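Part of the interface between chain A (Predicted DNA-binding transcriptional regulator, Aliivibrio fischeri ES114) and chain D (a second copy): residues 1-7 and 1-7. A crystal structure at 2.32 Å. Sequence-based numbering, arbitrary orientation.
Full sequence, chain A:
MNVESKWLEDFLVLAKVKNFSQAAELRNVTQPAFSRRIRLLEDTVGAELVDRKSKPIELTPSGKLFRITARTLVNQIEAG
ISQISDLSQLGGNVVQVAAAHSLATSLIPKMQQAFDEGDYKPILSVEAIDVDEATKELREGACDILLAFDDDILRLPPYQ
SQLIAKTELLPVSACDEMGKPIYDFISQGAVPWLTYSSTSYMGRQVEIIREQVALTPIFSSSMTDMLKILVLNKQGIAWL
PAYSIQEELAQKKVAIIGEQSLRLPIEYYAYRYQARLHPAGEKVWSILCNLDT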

# COMPACT_ATOMS: atom_id res chain seq x y z
N MET A 1 -16.67 7.36 -25.03
CA MET A 1 -15.61 7.97 -25.81
C MET A 1 -14.91 9.07 -25.02
O MET A 1 -14.05 8.79 -24.18
CB MET A 1 -16.16 8.53 -27.13
CG MET A 1 -15.10 9.03 -28.11
SD MET A 1 -15.82 9.99 -29.45
CE MET A 1 -14.52 11.20 -29.74
N ASN A 2 -15.28 10.32 -25.27
CA ASN A 2 -14.58 11.48 -24.73
C ASN A 2 -15.36 12.02 -23.53
O ASN A 2 -16.42 12.63 -23.70
CB ASN A 2 -14.41 12.56 -25.79
CG ASN A 2 -13.53 13.71 -25.32
OD1 ASN A 2 -12.61 13.51 -24.54
ND2 ASN A 2 -13.83 14.91 -25.79
N VAL A 3 -14.82 11.81 -22.34
CA VAL A 3 -15.36 12.39 -21.12
C VAL A 3 -14.60 13.67 -20.81
O VAL A 3 -13.36 13.70 -20.87
CB VAL A 3 -15.27 11.40 -19.94
CG1 VAL A 3 -15.89 12.01 -18.69
CG2 VAL A 3 -15.95 10.09 -20.29
N GLU A 4 -15.33 14.74 -20.50
CA GLU A 4 -14.74 16.00 -20.10
C GLU A 4 -14.81 16.12 -18.58
O GLU A 4 -15.87 15.92 -17.99
CB GLU A 4 -15.46 17.18 -20.77
CG GLU A 4 -15.72 16.97 -22.27
CD GLU A 4 -15.98 18.26 -23.01
OE1 GLU A 4 -15.62 19.34 -22.49
OE2 GLU A 4 -16.54 18.21 -24.13
N SER A 5 -13.66 16.42 -17.96
CA SER A 5 -13.57 16.40 -16.50
C SER A 5 -14.53 17.39 -15.85
O SER A 5 -15.03 17.15 -14.74
CB SER A 5 -12.14 16.68 -16.06
OG SER A 5 -11.72 17.96 -16.50
N LYS A 6 -14.79 18.52 -16.53
CA LYS A 6 -15.76 19.47 -16.00
C LYS A 6 -17.12 18.82 -15.82
O LYS A 6 -17.86 19.18 -14.89
CB LYS A 6 -15.85 20.70 -16.91
CG LYS A 6 -16.56 20.47 -18.23
CD LYS A 6 -16.66 21.76 -19.02
CE LYS A 6 -17.50 21.59 -20.27
NZ LYS A 6 -17.53 22.82 -21.10
N TRP A 7 -17.46 17.84 -16.66
CA TRP A 7 -18.70 17.09 -16.46
C TRP A 7 -18.63 16.27 -15.18
O TRP A 7 -19.64 16.13 -14.47
CB TRP A 7 -18.96 16.17 -17.66
CG TRP A 7 -19.15 16.89 -18.96
CD1 TRP A 7 -19.36 18.23 -19.14
CD2 TRP A 7 -19.13 16.30 -20.26
NE1 TRP A 7 -19.48 18.50 -20.48
CE2 TRP A 7 -19.34 17.34 -21.19
CE3 TRP A 7 -18.95 15.00 -20.74
CZ2 TRP A 7 -19.38 17.12 -22.57
CZ3 TRP A 7 -18.99 14.78 -22.10
CH2 TRP A 7 -19.20 15.83 -23.00
N MET D 1 -10.74 24.44 -15.28
CA MET D 1 -9.90 23.44 -15.93
C MET D 1 -10.75 22.29 -16.48
O MET D 1 -11.57 21.71 -15.77
CB MET D 1 -8.86 22.89 -14.95
CG MET D 1 -7.92 21.88 -15.57
SD MET D 1 -6.85 21.08 -14.36
CE MET D 1 -5.70 20.25 -15.45
N ASN D 2 -10.53 21.96 -17.76
CA ASN D 2 -11.29 20.91 -18.43
C ASN D 2 -10.33 20.05 -19.23
O ASN D 2 -9.81 20.49 -20.26
CB ASN D 2 -12.37 21.50 -19.33
CG ASN D 2 -13.26 20.44 -19.95
OD1 ASN D 2 -13.58 19.44 -19.32
ND2 ASN D 2 -13.65 20.65 -21.20
N VAL D 3 -10.10 18.83 -18.77
CA VAL D 3 -9.29 17.84 -19.48
C VAL D 3 -10.23 16.90 -20.21
O VAL D 3 -11.11 16.28 -19.59
CB VAL D 3 -8.37 17.07 -18.53
CG1 VAL D 3 -7.62 15.98 -19.28
CG2 VAL D 3 -7.39 18.01 -17.85
N GLU D 4 -10.06 16.79 -21.53
CA GLU D 4 -10.85 15.87 -22.33
C GLU D 4 -10.10 14.55 -22.45
O GLU D 4 -8.91 14.53 -22.77
CB GLU D 4 -11.13 16.46 -23.71
CG GLU D 4 -11.67 17.89 -23.67
CD GLU D 4 -12.34 18.31 -24.96
OE1 GLU D 4 -12.83 17.42 -25.69
OE2 GLU D 4 -12.37 19.52 -25.25
N SER D 5 -10.81 13.44 -22.19
CA SER D 5 -10.16 12.14 -22.16
C SER D 5 -9.59 11.75 -23.52
O SER D 5 -8.61 10.99 -23.60
CB SER D 5 -11.14 11.07 -21.68
OG SER D 5 -12.36 11.13 -22.39
N LYS D 6 -10.17 12.27 -24.61
CA LYS D 6 -9.60 12.00 -25.92
C LYS D 6 -8.22 12.62 -26.06
O LYS D 6 -7.38 12.11 -26.81
CB LYS D 6 -10.54 12.48 -27.03
CG LYS D 6 -10.59 13.99 -27.23
CD LYS D 6 -11.51 14.34 -28.39
CE LYS D 6 -11.51 15.83 -28.67
NZ LYS D 6 -12.46 16.18 -29.77
N TRP D 7 -7.94 13.70 -25.33
CA TRP D 7 -6.59 14.23 -25.28
C TRP D 7 -5.64 13.26 -24.60
O TRP D 7 -4.48 13.11 -25.01
CB TRP D 7 -6.56 15.58 -24.55
CG TRP D 7 -7.38 16.65 -25.19
CD1 TRP D 7 -7.90 16.65 -26.45
CD2 TRP D 7 -7.77 17.88 -24.58
NE1 TRP D 7 -8.60 17.82 -26.66
CE2 TRP D 7 -8.54 18.59 -25.53
CE3 TRP D 7 -7.56 18.46 -23.33
CZ2 TRP D 7 -9.08 19.84 -25.27
CZ3 TRP D 7 -8.10 19.70 -23.06
CH2 TRP D 7 -8.85 20.38 -24.03
O HOH W 1 -11.82 9.75 -24.51

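The two N-terminal segments run antiparallel and meet at their fourth residues, where E4(A) and E4(D) form a single backbone bridge, so most contacts occur twice. On chain D, M1(D) stays at the margin, its side chain making no close contact with the chain A stretch. N2(D) does far more. Its t rotamer brings the amide across to chain A, where ND2 of N2(D) donates to OE1 of E4(A) (2.7 Å) and OD1 of N2(D) accepts from N of K6(A) (3.2 Å). Asparagine suits this place because one short side chain offers both donor and acceptor.

V3(D) contributes mainly backbone: its N donates to OG of S5(A) at 2.9 Å, and its O accepts from N of S5(A) at 3.0 Å. Its nonpolar valine side chain suits a buried position, while the polar backbone does the bonding.

E4(D), the N-cap residue of its helix, receives ND2 of N2(A) on OE1 (2.7 Å). OE1 of E4(D) lies 4.1 Å from OE2 of E4(A), a proximity of like charges, but each carboxylate has an asparagine amide as partner.

S5(D) points toward chain A; its OG accepts from N of V3(A) (2.6 Å), and its N donates to O of V3(A) (2.9 Å). Serine suits the place because its short side chain, pointing toward chain A, sets a hydroxyl where it can accept the N-H of V3(A). Finally, N of K6(D), unpaired within this first helical turn, donates to OD1 of N2(A) (2.7 Å).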